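Local coordinates for O-succinylhomoserine sulfhydrylase (PDB 3NDN) that uses pyridoxal 5'-phosphate to make L-homocysteine from O-succinyl-L-homoserine and hydrogen sulfide in methionine biosynthesis, at the interface of chains A and B. Coordinates in Å, arbitrary orientation; residue numbers count along the deposited sequence, not the author numbering. Chains: chain A/B, O-succinylhomoserine sulfhydrylase.

The interface of chains A and B. Residues chain A 234, 265, 268-269; chain B 234, 265, 268-269.
Helix 264-273 of each subunit meets its two-fold mate here, in an apolar patch of the subunit interface of a PLP-dependent trans-sulfuration enzyme. Each helix sends an indole across to an arginine of the other chain. In A:Trp268, CG is anti to the backbone N (chi1 173°), and the benzene part of the indole reaches toward chain B. Its CZ2 touches the aliphatic stem of B:Arg234, 3.8 Å from CD. A:Arg234 meets B:Trp268 in the same way, with CD 3.8 Å and CG 4.1 Å from CZ2. The arginine chain and the indole cross obliquely. Guanidinium and ring planes lie 44° apart, so the two are not stacked. A bend at chi3 (-62° in A:Arg234) turns the guanidinium over a valine of its own chain. CG1 of A:Val269 sits 3.7 Å above the centre of the A:Arg234 guanidinium plane and backs one face of it. The phenylalanines reach toward each other tip to tip, with CE1 of A:Phe265 4.1 Å from CE1 of B:Phe265. No hydrogen bond or salt bridge joins the chains in this patch. NH1 of A:Arg234 lies 5.0 Å from NH1 of B:Arg234, and this pairing of like charges may be mildly unfavourable. A:Trp268 and B:Trp268 each have 54 Å² hidden by the other chain, the largest share here. The protein is a homotetramer. A:Phe265, A:Trp268 and A:Val269 lie on helix 264-273, while A:Arg234 comes from the loop before strand 238-242; chain B matches.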
ATOM      1  N   ARG A 234      -1.629   6.775 -11.316  1.00 28.42           N
ATOM      2  CA  ARG A 234      -0.940   6.019 -10.230  1.00 28.64           C
ATOM      3  C   ARG A 234      -0.351   4.636 -10.593  1.00 29.19           C
ATOM      4  O   ARG A 234       0.839   4.359 -10.274  1.00 28.47           O
ATOM      5  CB  ARG A 234      -1.860   5.861  -9.019  1.00 29.58           C
ATOM      6  CG  ARG A 234      -2.204   7.146  -8.285  1.00 29.54           C
ATOM      7  CD  ARG A 234      -3.480   6.979  -7.446  1.00 30.30           C
ATOM      8  NE  ARG A 234      -4.670   6.662  -8.244  1.00 29.54           N
ATOM      9  CZ  ARG A 234      -5.883   6.477  -7.720  1.00 30.03           C
ATOM     10  NH1 ARG A 234      -6.060   6.557  -6.403  1.00 30.96           N
ATOM     11  NH2 ARG A 234      -6.927   6.206  -8.509  1.00 26.86           N
ATOM     12  N   PHE A 265      -2.873  -5.352  -5.146  1.00 26.47           N
ATOM     13  CA  PHE A 265      -2.771  -3.947  -4.711  1.00 26.89           C
ATOM     14  C   PHE A 265      -3.332  -3.030  -5.829  1.00 26.90           C
ATOM     15  O   PHE A 265      -4.176  -2.167  -5.576  1.00 26.27           O
ATOM     16  CB  PHE A 265      -1.318  -3.535  -4.360  1.00 27.06           C
ATOM     17  CG  PHE A 265      -1.170  -2.072  -4.009  1.00 26.16           C
ATOM     18  CD1 PHE A 265      -1.371  -1.635  -2.699  1.00 28.85           C
ATOM     19  CD2 PHE A 265      -0.878  -1.117  -5.001  1.00 28.28           C
ATOM     20  CE1 PHE A 265      -1.257  -0.280  -2.367  1.00 29.36           C
ATOM     21  CE2 PHE A 265      -0.761   0.218  -4.689  1.00 26.79           C
ATOM     22  CZ  PHE A 265      -0.961   0.658  -3.367  1.00 27.32           C
ATOM     23  N   TRP A 268      -7.142  -3.121  -6.074  1.00 25.34           N
ATOM     24  CA  TRP A 268      -7.782  -2.252  -5.064  1.00 25.66           C
ATOM     25  C   TRP A 268      -7.800  -0.787  -5.552  1.00 25.99           C
ATOM     26  O   TRP A 268      -8.858  -0.125  -5.518  1.00 26.26           O
ATOM     27  CB  TRP A 268      -7.059  -2.390  -3.716  1.00 26.36           C
ATOM     28  CG  TRP A 268      -7.509  -1.438  -2.630  1.00 25.93           C
ATOM     29  CD1 TRP A 268      -8.625  -1.551  -1.841  1.00 27.63           C
ATOM     30  CD2 TRP A 268      -6.834  -0.252  -2.203  1.00 27.39           C
ATOM     31  NE1 TRP A 268      -8.680  -0.507  -0.944  1.00 28.49           N
ATOM     32  CE2 TRP A 268      -7.602   0.314  -1.154  1.00 28.85           C
ATOM     33  CE3 TRP A 268      -5.658   0.400  -2.617  1.00 28.16           C
ATOM     34  CZ2 TRP A 268      -7.223   1.495  -0.494  1.00 29.40           C
ATOM     35  CZ3 TRP A 268      -5.275   1.574  -1.960  1.00 29.19           C
ATOM     36  CH2 TRP A 268      -6.064   2.112  -0.911  1.00 28.36           C
ATOM     37  N   VAL A 269      -6.658  -0.298  -6.031  1.00 24.72           N
ATOM     38  CA  VAL A 269      -6.589   1.066  -6.597  1.00 24.58           C
ATOM     39  C   VAL A 269      -7.651   1.309  -7.706  1.00 24.27           C
ATOM     40  O   VAL A 269      -8.389   2.317  -7.678  1.00 24.56           O
ATOM     41  CB  VAL A 269      -5.163   1.435  -7.112  1.00 24.13           C
ATOM     42  CG1 VAL A 269      -5.183   2.824  -7.804  1.00 24.91           C
ATOM     43  CG2 VAL A 269      -4.152   1.428  -5.962  1.00 26.92           C
TER
ATOM     44  N   ARG B 234     -11.901   4.580   3.385  1.00 26.67           N
ATOM     45  CA  ARG B 234     -10.681   3.721   3.444  1.00 26.69           C
ATOM     46  C   ARG B 234      -9.801   3.840   4.717  1.00 26.47           C
ATOM     47  O   ARG B 234      -9.488   2.817   5.395  1.00 25.81           O
ATOM     48  CB  ARG B 234      -9.813   3.947   2.196  1.00 26.89           C
ATOM     49  CG  ARG B 234     -10.502   3.592   0.864  1.00 27.23           C
ATOM     50  CD  ARG B 234      -9.818   4.271  -0.310  1.00 27.14           C
ATOM     51  NE  ARG B 234     -10.058   5.711  -0.332  1.00 27.12           N
ATOM     52  CZ  ARG B 234      -9.588   6.538  -1.263  1.00 26.25           C
ATOM     53  NH1 ARG B 234      -8.828   6.075  -2.255  1.00 26.14           N
ATOM     54  NH2 ARG B 234      -9.857   7.835  -1.197  1.00 26.89           N
ATOM     55  N   PHE B 265       1.546   6.529   4.218  1.00 26.53           N
ATOM     56  CA  PHE B 265       0.605   5.792   3.339  1.00 26.37           C
ATOM     57  C   PHE B 265      -0.758   6.462   3.365  1.00 26.50           C
ATOM     58  O   PHE B 265      -1.364   6.713   2.303  1.00 27.48           O
ATOM     59  CB  PHE B 265       0.461   4.308   3.738  1.00 26.76           C
ATOM     60  CG  PHE B 265      -0.553   3.556   2.880  1.00 25.55           C
ATOM     61  CD1 PHE B 265      -0.159   2.953   1.708  1.00 25.91           C
ATOM     62  CD2 PHE B 265      -1.902   3.528   3.225  1.00 23.73           C
ATOM     63  CE1 PHE B 265      -1.101   2.296   0.870  1.00 28.21           C
ATOM     64  CE2 PHE B 265      -2.848   2.866   2.409  1.00 26.96           C
ATOM     65  CZ  PHE B 265      -2.431   2.249   1.231  1.00 26.38           C
ATOM     66  N   TRP B 268      -0.807   9.783   1.408  1.00 26.01           N
ATOM     67  CA  TRP B 268      -0.952   9.513  -0.028  1.00 25.66           C
ATOM     68  C   TRP B 268      -2.435   9.318  -0.441  1.00 25.61           C
ATOM     69  O   TRP B 268      -2.941   9.989  -1.369  1.00 24.81           O
ATOM     70  CB  TRP B 268      -0.056   8.334  -0.444  1.00 25.49           C
ATOM     71  CG  TRP B 268      -0.255   7.856  -1.898  1.00 26.56           C
ATOM     72  CD1 TRP B 268       0.259   8.437  -3.042  1.00 28.16           C
ATOM     73  CD2 TRP B 268      -1.012   6.715  -2.337  1.00 27.64           C
ATOM     74  NE1 TRP B 268      -0.134   7.716  -4.155  1.00 28.62           N
ATOM     75  CE2 TRP B 268      -0.902   6.654  -3.753  1.00 29.58           C
ATOM     76  CE3 TRP B 268      -1.743   5.715  -1.667  1.00 28.55           C
ATOM     77  CZ2 TRP B 268      -1.531   5.657  -4.517  1.00 29.11           C
ATOM     78  CZ3 TRP B 268      -2.372   4.724  -2.422  1.00 31.20           C
ATOM     79  CH2 TRP B 268      -2.248   4.694  -3.841  1.00 29.84           C
ATOM     80  N   VAL B 269      -3.137   8.428   0.253  1.00 25.28           N
ATOM     81  CA  VAL B 269      -4.593   8.241   0.039  1.00 25.41           C
ATOM     82  C   VAL B 269      -5.411   9.549   0.117  1.00 24.60           C
ATOM     83  O   VAL B 269      -6.250   9.833  -0.766  1.00 25.40           O
ATOM     84  CB  VAL B 269      -5.196   7.191   1.038  1.00 25.20           C
ATOM     85  CG1 VAL B 269      -6.745   7.072   0.869  1.00 26.16           C
ATOM     86  CG2 VAL B 269      -4.516   5.846   0.893  1.00 25.58           C
TER